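PDB 7CUP: 2,5-dihydroxypyridine 5,6-dioxygenase from Pseudomonas putida KT2440, which uses iron and dioxygen to split the ring of 2,5-dihydroxypyridine between carbons 5 and 6, yielding N-formylmaleamate in aerobic nicotinate degradation. Local coordinates for residues R249-Y254 with C317-P322; D71-C76 with D286-D291. All blocks are in the same frame, centred on the assembly; numbering follows the deposited sequence.

Contact 1 of 2, residues R249-Y254 with C317-P322. With FE (Fe (III) ion), chain G.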
loop_
_atom_site.group_PDB
_atom_site.type_symbol
_atom_site.label_atom_id
_atom_site.label_comp_id
_atom_site.label_asym_id
_atom_site.label_seq_id
_atom_site.Cartn_x
_atom_site.Cartn_y
_atom_site.Cartn_z
ATOM N N ARG A 249 -14.960 38.053 -12.511
ATOM C CA ARG A 249 -14.110 39.048 -13.220
ATOM C C ARG A 249 -12.654 38.881 -12.772
ATOM O O ARG A 249 -11.762 38.936 -13.612
ATOM C CB ARG A 249 -14.547 40.496 -12.973
ATOM C CG ARG A 249 -15.742 40.984 -13.774
ATOM C CD ARG A 249 -15.922 42.498 -13.566
ATOM N NE ARG A 249 -16.106 42.896 -12.160
ATOM C CZ ARG A 249 -17.272 42.957 -11.525
ATOM N NH1 ARG A 249 -18.405 42.643 -12.131
ATOM N NH2 ARG A 249 -17.306 43.344 -10.265
ATOM N N ASP A 250 -12.418 38.704 -11.482
ATOM C CA ASP A 250 -11.052 38.572 -10.930
ATOM C C ASP A 250 -10.411 37.280 -11.449
ATOM O O ASP A 250 -9.181 37.262 -11.699
ATOM C CB ASP A 250 -11.109 38.627 -9.408
ATOM C CG ASP A 250 -9.787 38.875 -8.717
ATOM O OD1 ASP A 250 -9.502 40.031 -8.383
ATOM O OD2 ASP A 250 -9.064 37.908 -8.504
ATOM N N TYR A 251 -11.186 36.206 -11.568
ATOM C CA TYR A 251 -10.649 34.906 -12.028
ATOM C C TYR A 251 -10.181 35.059 -13.468
ATOM O O TYR A 251 -9.045 34.716 -13.791
ATOM C CB TYR A 251 -11.703 33.810 -11.927
ATOM C CG TYR A 251 -11.203 32.462 -12.380
ATOM C CD1 TYR A 251 -10.357 31.712 -11.573
ATOM C CD2 TYR A 251 -11.553 31.943 -13.616
ATOM C CE1 TYR A 251 -9.912 30.461 -11.975
ATOM C CE2 TYR A 251 -11.123 30.693 -14.033
ATOM C CZ TYR A 251 -10.300 29.951 -13.206
ATOM O OH TYR A 251 -9.828 28.740 -13.610
ATOM N N MET A 252 -11.078 35.545 -14.320
ATOM C CA MET A 252 -10.818 35.725 -15.766
ATOM C C MET A 252 -9.647 36.695 -15.994
ATOM O O MET A 252 -8.837 36.401 -16.893
ATOM C CB MET A 252 -12.086 36.187 -16.472
ATOM C CG MET A 252 -13.167 35.148 -16.385
ATOM S SD MET A 252 -14.597 35.394 -17.411
ATOM C CE MET A 252 -13.952 34.843 -18.990
ATOM N N LYS A 253 -9.486 37.765 -15.213
ATOM C CA LYS A 253 -8.398 38.740 -15.497
ATOM C C LYS A 253 -7.053 38.139 -15.058
ATOM O O LYS A 253 -6.020 38.575 -15.574
ATOM C CB LYS A 253 -8.681 40.125 -14.896
ATOM C CG LYS A 253 -8.649 40.245 -13.381
ATOM C CD LYS A 253 -7.253 40.192 -12.725
ATOM C CE LYS A 253 -7.291 39.832 -11.245
ATOM N NZ LYS A 253 -6.437 38.666 -10.900
ATOM N N TYR A 254 -7.064 37.136 -14.176
ATOM C CA TYR A 254 -5.856 36.449 -13.668
ATOM C C TYR A 254 -4.967 36.028 -14.832
ATOM O O TYR A 254 -3.725 36.084 -14.743
ATOM C CB TYR A 254 -6.252 35.218 -12.855
ATOM C CG TYR A 254 -5.132 34.273 -12.503
ATOM C CD1 TYR A 254 -4.131 34.644 -11.644
ATOM C CD2 TYR A 254 -5.084 32.998 -13.044
ATOM C CE1 TYR A 254 -3.113 33.767 -11.297
ATOM C CE2 TYR A 254 -4.094 32.100 -12.696
ATOM C CZ TYR A 254 -3.097 32.489 -11.826
ATOM O OH TYR A 254 -2.120 31.605 -11.479
ATOM N N CYS A 317 -7.608 29.537 -20.124
ATOM C CA CYS A 317 -8.783 29.813 -19.255
ATOM C C CYS A 317 -10.067 29.265 -19.897
ATOM O O CYS A 317 -10.466 29.748 -20.955
ATOM C CB CYS A 317 -8.905 31.298 -18.983
ATOM S SG CYS A 317 -10.256 31.704 -17.855
ATOM N N HIS A 318 -10.721 28.308 -19.238
ATOM C CA HIS A 318 -11.903 27.594 -19.768
ATOM C C HIS A 318 -13.020 27.536 -18.717
ATOM O O HIS A 318 -12.792 26.985 -17.609
ATOM C CB HIS A 318 -11.463 26.206 -20.216
ATOM C CG HIS A 318 -12.619 25.348 -20.570
ATOM N ND1 HIS A 318 -12.982 24.261 -19.815
ATOM C CD2 HIS A 318 -13.530 25.467 -21.549
ATOM C CE1 HIS A 318 -14.060 23.717 -20.323
ATOM N NE2 HIS A 318 -14.406 24.433 -21.389
ATOM N N LEU A 319 -14.208 28.041 -19.060
ATOM C CA LEU A 319 -15.432 27.923 -18.216
ATOM C C LEU A 319 -16.526 27.191 -18.987
ATOM O O LEU A 319 -16.631 27.394 -20.211
ATOM C CB LEU A 319 -15.920 29.310 -17.797
ATOM C CG LEU A 319 -14.887 30.180 -17.091
ATOM C CD1 LEU A 319 -15.492 31.545 -16.790
ATOM C CD2 LEU A 319 -14.370 29.528 -15.810
ATOM N N ASP A 320 -17.240 26.300 -18.294
ATOM C CA ASP A 320 -18.501 25.656 -18.730
ATOM C C ASP A 320 -19.587 26.186 -17.819
ATOM O O ASP A 320 -19.413 26.138 -16.570
ATOM C CB ASP A 320 -18.421 24.132 -18.698
ATOM C CG ASP A 320 -17.632 23.582 -19.870
ATOM O OD1 ASP A 320 -17.549 24.286 -20.868
ATOM O OD2 ASP A 320 -17.079 22.482 -19.751
ATOM N N ILE A 321 -20.663 26.678 -18.421
ATOM C CA ILE A 321 -21.756 27.369 -17.686
ATOM C C ILE A 321 -23.092 26.856 -18.201
ATOM O O ILE A 321 -23.523 27.258 -19.276
ATOM C CB ILE A 321 -21.635 28.890 -17.851
ATOM C CG1 ILE A 321 -20.276 29.382 -17.363
ATOM C CG2 ILE A 321 -22.796 29.569 -17.152
ATOM C CD1 ILE A 321 -19.998 30.854 -17.636
ATOM N N PRO A 322 -23.777 25.971 -17.450
ATOM C CA PRO A 322 -25.144 25.559 -17.761
ATOM C C PRO A 322 -26.203 26.484 -17.143
ATOM O O PRO A 322 -26.075 26.865 -16.006
ATOM C CB PRO A 322 -25.276 24.165 -17.134
ATOM C CG PRO A 322 -24.200 24.112 -16.052
ATOM C CD PRO A 322 -23.241 25.255 -16.281
HETATM FE FE FE G . -16.153 24.147 -22.690
HETATM O O HOH W 1 -10.538 27.901 -15.921
HETATM O O HOH W 2 -15.852 21.895 -22.243
HETATM O O HOH W 3 -14.412 24.512 -24.226
#
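Y251 lays the CE2 corner of its ring against two side chains of 317-322: CD2 of L319 at 3.9 Å and SG of C317 at 4.0 Å. The sulfur sits obliquely to the ring, 58° off its normal, a loose Cys sulfur-aromatic contact. The L319 and Y251 side chains slide past each other in opposite directions, and CD1 of L319 meets SD of M252, 4.0 Å away, on a thioether chain bent at its last torsion. With CG anti to the backbone N (chi1 -180°), Y251 reaches out from its helix far enough for OH to donate to a water 2.6 Å away. That water lies at the ring edge, in plane, and passes a hydrogen to H318 O, so one water ties the phenol to the backbone of a metal ligand. H318, whose CB points away from the helix, binds the iron through NE2 at 2.2 Å, and D320 binds it through OD1 at 2.3 Å; H265, S302 and two waters complete the six-atom shell of this non-heme centre. F219 and F255 meet the Y251 ring edge-to-face. Helix 243-253 packs through Y251 and M252 on the start of strand 319-323, an outermost strand of its antiparallel sheet within the chain, beside strand 299-303.

Contact 2 of 2, residues D71-C76 with D286-D291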
loop_
_atom_site.group_PDB
_atom_site.type_symbol
_atom_site.label_atom_id
_atom_site.label_comp_id
_atom_site.label_asym_id
_atom_site.label_seq_id
_atom_site.Cartn_x
_atom_site.Cartn_y
_atom_site.Cartn_z
ATOM N N ASP A 71 -9.132 20.700 -10.798
ATOM C CA ASP A 71 -10.032 20.399 -11.938
ATOM C C ASP A 71 -9.236 20.609 -13.224
ATOM O O ASP A 71 -8.874 21.740 -13.561
ATOM C CB ASP A 71 -11.340 21.191 -11.897
ATOM C CG ASP A 71 -12.356 20.698 -12.920
ATOM O OD1 ASP A 71 -11.947 20.396 -14.065
ATOM O OD2 ASP A 71 -13.534 20.602 -12.554
ATOM N N MET A 72 -9.031 19.538 -13.959
ATOM C CA MET A 72 -8.139 19.568 -15.141
ATOM C C MET A 72 -8.814 20.226 -16.345
ATOM O O MET A 72 -8.078 20.554 -17.267
ATOM C CB MET A 72 -7.691 18.154 -15.473
ATOM C CG MET A 72 -6.703 17.691 -14.410
ATOM S SD MET A 72 -5.716 16.301 -14.925
ATOM C CE MET A 72 -5.311 16.735 -16.620
ATOM N N THR A 73 -10.118 20.505 -16.295
ATOM C CA THR A 73 -10.836 21.295 -17.340
ATOM C C THR A 73 -10.534 22.789 -17.175
ATOM O O THR A 73 -10.813 23.549 -18.124
ATOM C CB THR A 73 -12.358 21.083 -17.312
ATOM O OG1 THR A 73 -12.906 21.769 -16.184
ATOM C CG2 THR A 73 -12.717 19.615 -17.284
ATOM N N ALA A 74 -10.003 23.202 -16.023
ATOM C CA ALA A 74 -9.784 24.628 -15.700
ATOM C C ALA A 74 -8.697 25.240 -16.606
ATOM O O ALA A 74 -8.782 26.445 -16.909
ATOM C CB ALA A 74 -9.433 24.744 -14.240
ATOM N N TYR A 75 -7.699 24.463 -17.037
ATOM C CA TYR A 75 -6.486 24.996 -17.703
ATOM C C TYR A 75 -6.110 24.188 -18.953
ATOM O O TYR A 75 -5.439 23.132 -18.829
ATOM C CB TYR A 75 -5.308 25.013 -16.742
ATOM C CG TYR A 75 -4.222 25.963 -17.175
ATOM C CD1 TYR A 75 -3.287 25.600 -18.138
ATOM C CD2 TYR A 75 -4.145 27.228 -16.628
ATOM C CE1 TYR A 75 -2.284 26.469 -18.532
ATOM C CE2 TYR A 75 -3.146 28.108 -17.009
ATOM C CZ TYR A 75 -2.225 27.734 -17.972
ATOM O OH TYR A 75 -1.261 28.620 -18.331
ATOM N N CYS A 76 -6.457 24.726 -20.128
ATOM C CA CYS A 76 -6.247 24.096 -21.461
ATOM C C CYS A 76 -4.906 24.559 -22.016
ATOM O O CYS A 76 -4.825 25.652 -22.563
ATOM C CB CYS A 76 -7.381 24.447 -22.418
ATOM S SG CYS A 76 -8.977 23.867 -21.809
ATOM N N ASP A 286 -14.300 15.607 -6.123
ATOM C CA ASP A 286 -14.913 14.295 -6.460
ATOM C C ASP A 286 -14.817 14.057 -7.961
ATOM O O ASP A 286 -14.670 12.919 -8.345
ATOM C CB ASP A 286 -16.374 14.223 -6.038
ATOM C CG ASP A 286 -16.533 14.212 -4.527
ATOM O OD1 ASP A 286 -15.501 14.134 -3.831
ATOM O OD2 ASP A 286 -17.677 14.298 -4.060
ATOM N N GLY A 287 -14.951 15.097 -8.773
ATOM C CA GLY A 287 -14.995 14.971 -10.244
ATOM C C GLY A 287 -15.185 16.317 -10.915
ATOM O O GLY A 287 -15.132 17.350 -10.235
ATOM N N MET A 288 -15.431 16.326 -12.217
ATOM C CA MET A 288 -15.598 17.570 -13.009
ATOM C C MET A 288 -17.086 17.960 -13.127
ATOM O O MET A 288 -17.383 19.018 -13.680
ATOM C CB MET A 288 -14.970 17.358 -14.379
ATOM C CG MET A 288 -15.744 16.405 -15.272
ATOM S SD MET A 288 -14.945 16.306 -16.900
ATOM C CE MET A 288 -13.258 16.029 -16.366
ATOM N N CYS A 289 -17.998 17.188 -12.553
ATOM C CA CYS A 289 -19.456 17.469 -12.514
ATOM C C CYS A 289 -20.004 17.434 -13.951
ATOM O O CYS A 289 -20.441 18.475 -14.530
ATOM C CB CYS A 289 -19.806 18.767 -11.785
ATOM S SG CYS A 289 -21.579 18.842 -11.380
ATOM N N MET A 290 -20.050 16.227 -14.491
ATOM C CA MET A 290 -20.768 15.945 -15.760
ATOM C C MET A 290 -22.275 16.110 -15.575
ATOM O O MET A 290 -22.915 16.431 -16.578
ATOM C CB MET A 290 -20.428 14.551 -16.279
ATOM C CG MET A 290 -19.021 14.465 -16.814
ATOM S SD MET A 290 -18.620 15.765 -18.029
ATOM C CE MET A 290 -19.766 15.370 -19.337
ATOM N N ASP A 291 -22.804 15.966 -14.355
ATOM C CA ASP A 291 -24.239 16.209 -14.065
ATOM C C ASP A 291 -24.623 17.627 -14.513
ATOM O O ASP A 291 -25.683 17.784 -15.130
ATOM C CB ASP A 291 -24.526 16.002 -12.586
ATOM C CG ASP A 291 -24.764 14.560 -12.208
ATOM O OD1 ASP A 291 -25.914 14.089 -12.398
ATOM O OD2 ASP A 291 -23.819 13.917 -11.711
HETATM O O HOH W 4 -15.628 21.195 -14.002
#
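D71 OD1 takes two bonds from T73: OG1 donates over 2.7 Å from above the carboxylate plane, 51° out of it, while the backbone N of T73 comes in nearly in line with the C-O bond. This second bond, T73 N to D71 OD1 at 2.9 Å, closes an Asx turn, and the pair should fix the carboxylate's rotation. Its other oxygen, OD2, faces 286-291, lying 3.7 Å from M288 CA and receiving a hydrogen from a water at 2.6 Å. The same water donates to M288 O at 2.8 Å, bridging the two loops, and K220 adds a salt bridge to OD2 as well as a hydrogen bond to G287 O. Loss of the carboxylate, as with an alanine here, is likely to leave K220 without its acidic partner and the T73 N and hydroxyl without their shared acceptor, the hydroxyl then free to turn. The T73 hydroxyl, at chi1 74°, turns back to D71, and CG2 is left to meet CE of M288 at 3.7 Å. The loop after strand 53-58 is thereby joined to the approach to helix 290-294, where C289 takes the N-cap position. E124 accepts from M288 N, and H189 of strand 187-189 packs against the M288 side chain.

How the contacts relate
The two contacts lie about 13 Å apart between centres, and their segments alternate along the chain: 71-76, 249-254, 286-291, 317-322. They meet at H318, whose ND1 probably hydrogen-bonds T73 O at 2.8 Å, while its CB packs on C76. The loop of contact 2 thus stands second-shell to the iron ligand of contact 1, the T73 side chain lying about 7 Å from the metal between nearest atoms. R293 of helix 290-294, which salt-bridges D320, also hydrogen-bonds M288 O. Contact 1 sets helix 243-253 against the antiparallel sheet whose strands carry H265, S302 and D320; contact 2 borders strand 187-189, an outer strand of the parallel sheet. The iron site therefore lies close to where these two parts of the fold meet.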